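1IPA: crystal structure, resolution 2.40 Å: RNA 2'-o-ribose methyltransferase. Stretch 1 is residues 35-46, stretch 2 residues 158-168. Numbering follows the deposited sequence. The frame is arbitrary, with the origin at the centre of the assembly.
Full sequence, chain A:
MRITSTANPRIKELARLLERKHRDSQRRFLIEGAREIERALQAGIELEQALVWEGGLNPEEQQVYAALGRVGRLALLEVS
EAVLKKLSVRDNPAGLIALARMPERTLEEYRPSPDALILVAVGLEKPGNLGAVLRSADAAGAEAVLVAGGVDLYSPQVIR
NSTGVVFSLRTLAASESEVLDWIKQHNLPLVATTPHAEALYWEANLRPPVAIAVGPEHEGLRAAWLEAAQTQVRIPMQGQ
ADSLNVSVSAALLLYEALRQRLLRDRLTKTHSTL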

ATOM      1  N   ARG A  35      -3.970  -8.643 -12.240  1.00 28.17           N
ATOM      2  CA  ARG A  35      -2.791  -8.875 -11.411  1.00 29.10           C
ATOM      3  C   ARG A  35      -3.132  -8.716  -9.930  1.00 26.91           C
ATOM      4  O   ARG A  35      -2.719  -9.534  -9.106  1.00 26.94           O
ATOM      5  CB  ARG A  35      -1.639  -7.936 -11.788  1.00 29.97           C
ATOM      6  CG  ARG A  35      -0.304  -8.419 -11.228  1.00 35.47           C
ATOM      7  CD  ARG A  35       0.011  -9.803 -11.776  1.00 36.54           C
ATOM      8  NE  ARG A  35       0.715 -10.666 -10.833  1.00 39.70           N
ATOM      9  CZ  ARG A  35       2.038 -10.718 -10.682  1.00 44.46           C
ATOM     10  NH1 ARG A  35       2.836  -9.947 -11.415  1.00 45.18           N
ATOM     11  NH2 ARG A  35       2.565 -11.562  -9.798  1.00 44.86           N
ATOM     12  N   GLU A  36      -3.881  -7.668  -9.592  1.00 24.76           N
ATOM     13  CA  GLU A  36      -4.281  -7.454  -8.205  1.00 25.27           C
ATOM     14  C   GLU A  36      -5.057  -8.677  -7.717  1.00 24.67           C
ATOM     15  O   GLU A  36      -4.806  -9.184  -6.634  1.00 24.81           O
ATOM     16  CB  GLU A  36      -5.159  -6.208  -8.070  1.00 25.47           C
ATOM     17  CG  GLU A  36      -4.445  -4.889  -8.324  1.00 29.14           C
ATOM     18  CD  GLU A  36      -3.942  -4.760  -9.753  1.00 33.62           C
ATOM     19  OE1 GLU A  36      -4.538  -5.385 -10.661  1.00 33.43           O
ATOM     20  OE2 GLU A  36      -2.959  -4.022  -9.970  1.00 34.66           O
ATOM     21  N   ILE A  37      -5.996  -9.152  -8.530  1.00 25.12           N
ATOM     22  CA  ILE A  37      -6.787 -10.322  -8.168  1.00 24.79           C
ATOM     23  C   ILE A  37      -5.881 -11.534  -7.944  1.00 26.20           C
ATOM     24  O   ILE A  37      -6.067 -12.294  -6.991  1.00 26.53           O
ATOM     25  CB  ILE A  37      -7.825 -10.651  -9.265  1.00 23.58           C
ATOM     26  CG1 ILE A  37      -8.934  -9.596  -9.261  1.00 20.67           C
ATOM     27  CG2 ILE A  37      -8.390 -12.038  -9.054  1.00 23.93           C
ATOM     28  CD1 ILE A  37      -9.868  -9.660 -10.449  1.00 16.12           C
ATOM     29  N   GLU A  38      -4.886 -11.708  -8.807  1.00 27.16           N
ATOM     30  CA  GLU A  38      -3.981 -12.841  -8.667  1.00 28.58           C
ATOM     31  C   GLU A  38      -3.175 -12.781  -7.381  1.00 28.52           C
ATOM     32  O   GLU A  38      -3.096 -13.768  -6.648  1.00 27.75           O
ATOM     33  CB  GLU A  38      -3.028 -12.923  -9.847  1.00 31.18           C
ATOM     34  CG  GLU A  38      -2.213 -14.191  -9.837  1.00 39.06           C
ATOM     35  CD  GLU A  38      -1.249 -14.250 -10.986  1.00 44.24           C
ATOM     36  OE1 GLU A  38      -0.406 -13.333 -11.077  1.00 47.21           O
ATOM     37  OE2 GLU A  38      -1.337 -15.206 -11.795  1.00 45.65           O
ATOM     38  N   ARG A  39      -2.574 -11.628  -7.103  1.00 30.14           N
ATOM     39  CA  ARG A  39      -1.792 -11.469  -5.882  1.00 31.45           C
ATOM     40  C   ARG A  39      -2.662 -11.742  -4.661  1.00 31.20           C
ATOM     41  O   ARG A  39      -2.185 -12.259  -3.655  1.00 32.81           O
ATOM     42  CB  ARG A  39      -1.215 -10.060  -5.792  1.00 32.20           C
ATOM     43  CG  ARG A  39      -0.229  -9.725  -6.891  1.00 38.34           C
ATOM     44  CD  ARG A  39       0.048  -8.220  -6.936  1.00 43.72           C
ATOM     45  NE  ARG A  39       0.909  -7.845  -8.056  1.00 47.78           N
ATOM     46  CZ  ARG A  39       2.203  -8.134  -8.127  1.00 49.98           C
ATOM     47  NH1 ARG A  39       2.785  -8.799  -7.138  1.00 51.50           N
ATOM     48  NH2 ARG A  39       2.912  -7.767  -9.189  1.00 51.06           N
ATOM     49  N   ALA A  40      -3.944 -11.402  -4.753  1.00 31.91           N
ATOM     50  CA  ALA A  40      -4.858 -11.627  -3.641  1.00 32.26           C
ATOM     51  C   ALA A  40      -5.038 -13.124  -3.430  1.00 31.41           C
ATOM     52  O   ALA A  40      -5.093 -13.602  -2.296  1.00 32.54           O
ATOM     53  CB  ALA A  40      -6.200 -10.955  -3.911  1.00 30.60           C
ATOM     54  N   LEU A  41      -5.122 -13.860  -4.531  1.00 33.27           N
ATOM     55  CA  LEU A  41      -5.275 -15.310  -4.473  1.00 34.07           C
ATOM     56  C   LEU A  41      -4.009 -15.911  -3.882  1.00 35.40           C
ATOM     57  O   LEU A  41      -4.067 -16.815  -3.048  1.00 36.62           O
ATOM     58  CB  LEU A  41      -5.526 -15.863  -5.876  1.00 33.79           C
ATOM     59  CG  LEU A  41      -6.923 -15.516  -6.404  1.00 33.52           C
ATOM     60  CD1 LEU A  41      -7.083 -15.977  -7.854  1.00 32.08           C
ATOM     61  CD2 LEU A  41      -7.968 -16.169  -5.498  1.00 31.81           C
ATOM     62  N   GLN A  42      -2.866 -15.391  -4.313  1.00 36.54           N
ATOM     63  CA  GLN A  42      -1.577 -15.843  -3.814  1.00 38.47           C
ATOM     64  C   GLN A  42      -1.404 -15.558  -2.322  1.00 37.89           C
ATOM     65  O   GLN A  42      -0.584 -16.191  -1.659  1.00 37.32           O
ATOM     66  CB  GLN A  42      -0.448 -15.173  -4.604  1.00 41.18           C
ATOM     67  CG  GLN A  42      -0.225 -15.798  -5.971  1.00 47.17           C
ATOM     68  CD  GLN A  42       0.739 -15.009  -6.831  1.00 51.84           C
ATOM     69  OE1 GLN A  42       1.818 -14.612  -6.380  1.00 55.33           O
ATOM     70  NE2 GLN A  42       0.359 -14.782  -8.088  1.00 54.16           N
ATOM     71  N   ALA A  43      -2.179 -14.616  -1.792  1.00 36.72           N
ATOM     72  CA  ALA A  43      -2.086 -14.262  -0.376  1.00 37.29           C
ATOM     73  C   ALA A  43      -3.094 -14.999   0.498  1.00 36.46           C
ATOM     74  O   ALA A  43      -3.111 -14.821   1.712  1.00 37.92           O
ATOM     75  CB  ALA A  43      -2.255 -12.747  -0.195  1.00 36.32           C
ATOM     76  N   GLY A  44      -3.939 -15.812  -0.121  1.00 36.65           N
ATOM     77  CA  GLY A  44      -4.923 -16.566   0.635  1.00 38.03           C
ATOM     78  C   GLY A  44      -6.302 -15.934   0.735  1.00 38.45           C
ATOM     79  O   GLY A  44      -7.178 -16.455   1.429  1.00 38.82           O
ATOM     80  N   ILE A  45      -6.500 -14.812   0.052  1.00 36.94           N
ATOM     81  CA  ILE A  45      -7.791 -14.130   0.069  1.00 36.02           C
ATOM     82  C   ILE A  45      -8.836 -14.926  -0.710  1.00 36.24           C
ATOM     83  O   ILE A  45      -8.615 -15.301  -1.866  1.00 36.07           O
ATOM     84  CB  ILE A  45      -7.656 -12.712  -0.534  1.00 36.09           C
ATOM     85  CG1 ILE A  45      -6.811 -11.849   0.401  1.00 36.20           C
ATOM     86  CG2 ILE A  45      -9.014 -12.084  -0.741  1.00 31.41           C
ATOM     87  CD1 ILE A  45      -6.499 -10.497  -0.152  1.00 38.26           C
ATOM     88  N   GLU A  46      -9.973 -15.184  -0.075  1.00 35.83           N
ATOM     89  CA  GLU A  46     -11.044 -15.938  -0.717  1.00 36.20           C
ATOM     90  C   GLU A  46     -11.917 -15.014  -1.557  1.00 36.41           C
ATOM     91  O   GLU A  46     -12.257 -13.900  -1.140  1.00 35.21           O
ATOM     92  CB  GLU A  46     -11.919 -16.634   0.328  1.00 38.25           C
ATOM     93  CG  GLU A  46     -11.140 -17.286   1.468  1.00 44.02           C
ATOM     94  CD  GLU A  46     -12.035 -18.068   2.414  1.00 46.68           C
ATOM     95  OE1 GLU A  46     -12.480 -19.171   2.032  1.00 48.90           O
ATOM     96  OE2 GLU A  46     -12.302 -17.577   3.535  1.00 47.96           O
ATOM     97  N   VAL A 158      -5.886   2.119  -2.357  1.00 27.34           N
ATOM     98  CA  VAL A 158      -4.681   1.551  -1.764  1.00 25.08           C
ATOM     99  C   VAL A 158      -4.310   0.315  -2.574  1.00 23.95           C
ATOM    100  O   VAL A 158      -3.142   0.051  -2.826  1.00 24.41           O
ATOM    101  CB  VAL A 158      -4.904   1.133  -0.296  1.00 26.71           C
ATOM    102  CG1 VAL A 158      -3.642   0.514   0.261  1.00 23.97           C
ATOM    103  CG2 VAL A 158      -5.303   2.348   0.542  1.00 31.40           C
ATOM    104  N   ILE A 159      -5.321  -0.439  -2.989  1.00 22.39           N
ATOM    105  CA  ILE A 159      -5.098  -1.638  -3.780  1.00 22.30           C
ATOM    106  C   ILE A 159      -4.539  -1.321  -5.174  1.00 22.17           C
ATOM    107  O   ILE A 159      -3.596  -1.970  -5.618  1.00 22.40           O
ATOM    108  CB  ILE A 159      -6.408  -2.472  -3.909  1.00 21.27           C
ATOM    109  CG1 ILE A 159      -6.704  -3.173  -2.572  1.00 21.65           C
ATOM    110  CG2 ILE A 159      -6.288  -3.476  -5.049  1.00 16.86           C
ATOM    111  CD1 ILE A 159      -8.143  -3.713  -2.440  1.00 20.04           C
ATOM    112  N   ARG A 160      -5.102  -0.335  -5.869  1.00 23.35           N
ATOM    113  CA  ARG A 160      -4.588  -0.011  -7.196  1.00 25.75           C
ATOM    114  C   ARG A 160      -3.193   0.621  -7.147  1.00 24.80           C
ATOM    115  O   ARG A 160      -2.300   0.186  -7.851  1.00 24.84           O
ATOM    116  CB  ARG A 160      -5.515   0.944  -7.962  1.00 29.36           C
ATOM    117  CG  ARG A 160      -5.101   1.039  -9.434  1.00 35.64           C
ATOM    118  CD  ARG A 160      -5.409   2.359 -10.128  1.00 40.73           C
ATOM    119  NE  ARG A 160      -5.109   2.258 -11.565  1.00 44.94           N
ATOM    120  CZ  ARG A 160      -5.223   3.254 -12.444  1.00 47.93           C
ATOM    121  NH1 ARG A 160      -5.633   4.459 -12.055  1.00 45.61           N
ATOM    122  NH2 ARG A 160      -4.932   3.043 -13.726  1.00 48.00           N
ATOM    123  N   ASN A 161      -3.001   1.644  -6.320  1.00 24.82           N
ATOM    124  CA  ASN A 161      -1.694   2.301  -6.255  1.00 25.67           C
ATOM    125  C   ASN A 161      -0.566   1.439  -5.715  1.00 25.55           C
ATOM    126  O   ASN A 161       0.603   1.756  -5.922  1.00 24.50           O
ATOM    127  CB  ASN A 161      -1.786   3.603  -5.465  1.00 24.66           C
ATOM    128  CG  ASN A 161      -2.480   4.697  -6.249  1.00 28.27           C
ATOM    129  OD1 ASN A 161      -3.370   4.421  -7.048  1.00 31.95           O
ATOM    130  ND2 ASN A 161      -2.082   5.941  -6.024  1.00 31.39           N
ATOM    131  N   SER A 162      -0.911   0.350  -5.034  1.00 23.45           N
ATOM    132  CA  SER A 162       0.107  -0.554  -4.511  1.00 24.77           C
ATOM    133  C   SER A 162       0.242  -1.722  -5.470  1.00 24.99           C
ATOM    134  O   SER A 162       1.053  -2.616  -5.254  1.00 26.57           O
ATOM    135  CB  SER A 162      -0.309  -1.118  -3.149  1.00 25.77           C
ATOM    136  OG  SER A 162      -1.308  -2.122  -3.297  1.00 24.21           O
ATOM    137  N   THR A 163      -0.571  -1.708  -6.522  1.00 25.30           N
ATOM    138  CA  THR A 163      -0.621  -2.791  -7.496  1.00 25.37           C
ATOM    139  C   THR A 163      -0.826  -4.146  -6.803  1.00 24.15           C
ATOM    140  O   THR A 163      -0.281  -5.146  -7.226  1.00 24.89           O
ATOM    141  CB  THR A 163       0.651  -2.840  -8.393  1.00 26.71           C
ATOM    142  OG1 THR A 163       1.826  -2.949  -7.579  1.00 28.19           O
ATOM    143  CG2 THR A 163       0.741  -1.582  -9.240  1.00 26.94           C
ATOM    144  N   GLY A 164      -1.611  -4.161  -5.728  1.00 24.01           N
ATOM    145  CA  GLY A 164      -1.899  -5.401  -5.024  1.00 24.61           C
ATOM    146  C   GLY A 164      -0.916  -5.836  -3.950  1.00 26.64           C
ATOM    147  O   GLY A 164      -1.159  -6.810  -3.228  1.00 26.72           O
ATOM    148  N   VAL A 165       0.194  -5.115  -3.841  1.00 26.43           N
ATOM    149  CA  VAL A 165       1.229  -5.411  -2.858  1.00 25.30           C
ATOM    150  C   VAL A 165       0.721  -5.356  -1.415  1.00 25.74           C
ATOM    151  O   VAL A 165       1.319  -5.970  -0.530  1.00 25.55           O
ATOM    152  CB  VAL A 165       2.442  -4.450  -3.059  1.00 25.52           C
ATOM    153  CG1 VAL A 165       3.228  -4.291  -1.785  1.00 25.80           C
ATOM    154  CG2 VAL A 165       3.342  -4.996  -4.168  1.00 22.55           C
ATOM    155  N   VAL A 166      -0.381  -4.638  -1.182  1.00 24.56           N
ATOM    156  CA  VAL A 166      -0.954  -4.528   0.165  1.00 26.97           C
ATOM    157  C   VAL A 166      -1.382  -5.863   0.760  1.00 27.58           C
ATOM    158  O   VAL A 166      -1.468  -5.998   1.978  1.00 27.54           O
ATOM    159  CB  VAL A 166      -2.200  -3.614   0.209  1.00 27.02           C
ATOM    160  CG1 VAL A 166      -1.787  -2.186   0.140  1.00 29.44           C
ATOM    161  CG2 VAL A 166      -3.150  -3.950  -0.938  1.00 24.85           C
ATOM    162  N   PHE A 167      -1.666  -6.834  -0.104  1.00 26.88           N
ATOM    163  CA  PHE A 167      -2.102  -8.155   0.336  1.00 27.81           C
ATOM    164  C   PHE A 167      -0.968  -8.990   0.929  1.00 28.51           C
ATOM    165  O   PHE A 167      -1.217 -10.042   1.513  1.00 28.61           O
ATOM    166  CB  PHE A 167      -2.718  -8.929  -0.844  1.00 25.39           C
ATOM    167  CG  PHE A 167      -3.880  -8.229  -1.491  1.00 22.86           C
ATOM    168  CD1 PHE A 167      -3.931  -8.079  -2.872  1.00 19.50           C
ATOM    169  CD2 PHE A 167      -4.912  -7.704  -0.724  1.00 21.39           C
ATOM    170  CE1 PHE A 167      -4.981  -7.416  -3.475  1.00 16.11           C
ATOM    171  CE2 PHE A 167      -5.977  -7.035  -1.324  1.00 19.67           C
ATOM    172  CZ  PHE A 167      -6.010  -6.890  -2.696  1.00 17.34           C
ATOM    173  N   SER A 168       0.268  -8.520   0.792  1.00 29.77           N
ATOM    174  CA  SER A 168       1.418  -9.274   1.282  1.00 31.76           C
ATOM    175  C   SER A 168       2.471  -8.511   2.107  1.00 32.27           C
ATOM    176  O   SER A 168       3.167  -9.115   2.921  1.00 33.94           O
ATOM    177  CB  SER A 168       2.098  -9.959   0.092  1.00 32.25           C
ATOM    178  OG  SER A 168       2.394  -9.025  -0.938  1.00 33.53           O
TER
HETATM  179  O   HOH W   1      -3.052  -1.299 -10.153  1.00 43.73           O

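Where a helix packs against a tight turn, side-chain conformation can be fitted to the turn without any direct hydrogen bond across the contact. The contact between residues 35-46 and 158-168 of this RNA 2'-O-ribose methyltransferase is a compact example. It buries 417 Å², summed over both sides, without a single direct hydrogen bond between the stretches.

The two backbones come nearest, CA to CA, at Gly 164 and Glu 36, 4.5 Å apart. Gly 164 occupies a type I' turn running from Ser 162 to Val 165, with a phi of 87°. A CB on Gly 164 would point at the helix, 2.8 Å from CD of Arg 39 and 3.3 Å from CA of Glu 36, and the backbone angles alone already call for glycine.

Two helix side chains fit around this turn. Glu 36 leaves the helix sideways, but its m, p conformation bends the chain so that its end comes nearer the other stretch. Glu 36 CG packs 4.0 Å from CG2 of Ile 159, and Glu 36 OE2 reaches to 3.6 Å from CA of Thr 163. The buried carboxylate is served by a water, which donates to Glu 36 OE2 at 2.7 Å and to Arg 160 O at 2.8 Å, joining the stretches indirectly. Arg 39 instead starts toward the turn and runs extended (m, t, t), laying Arg 39 CD 3.9 Å from CA of Gly 164. Arg 39 NE comes 3.1 Å from O of Thr 163, yet the angle is too poor for a hydrogen bond.

Thr 163 itself has positive phi and closes the preceding helix in a Schellman motif. Its p rotamer places Thr 163 OG1 2.5 Å from O of Ser 162, a very short hydrogen bond within its own stretch.

Phe 167 makes the largest single contribution. Its CB points toward the helix, and with chi1 at -58° the ring lies against the helix from Glu 36 to Ala 40, with Ile 45 of the following loop touching it as well. Ala 40 CB sits over one face, 4.0 Å from the Phe 167 ring centroid and 24° off the normal, a CH-pi contact. The m, t chain of Ile 45 carries CD1 to the Phe 167 ring, where Ile 45 CD1 meets Phe 167 CD2 at a short 3.3 Å, while CB of Ala 43 packs 3.9 Å from CB of Phe 167. Between them, Gly 44 turns the chain with positive phi in a second Schellman motif.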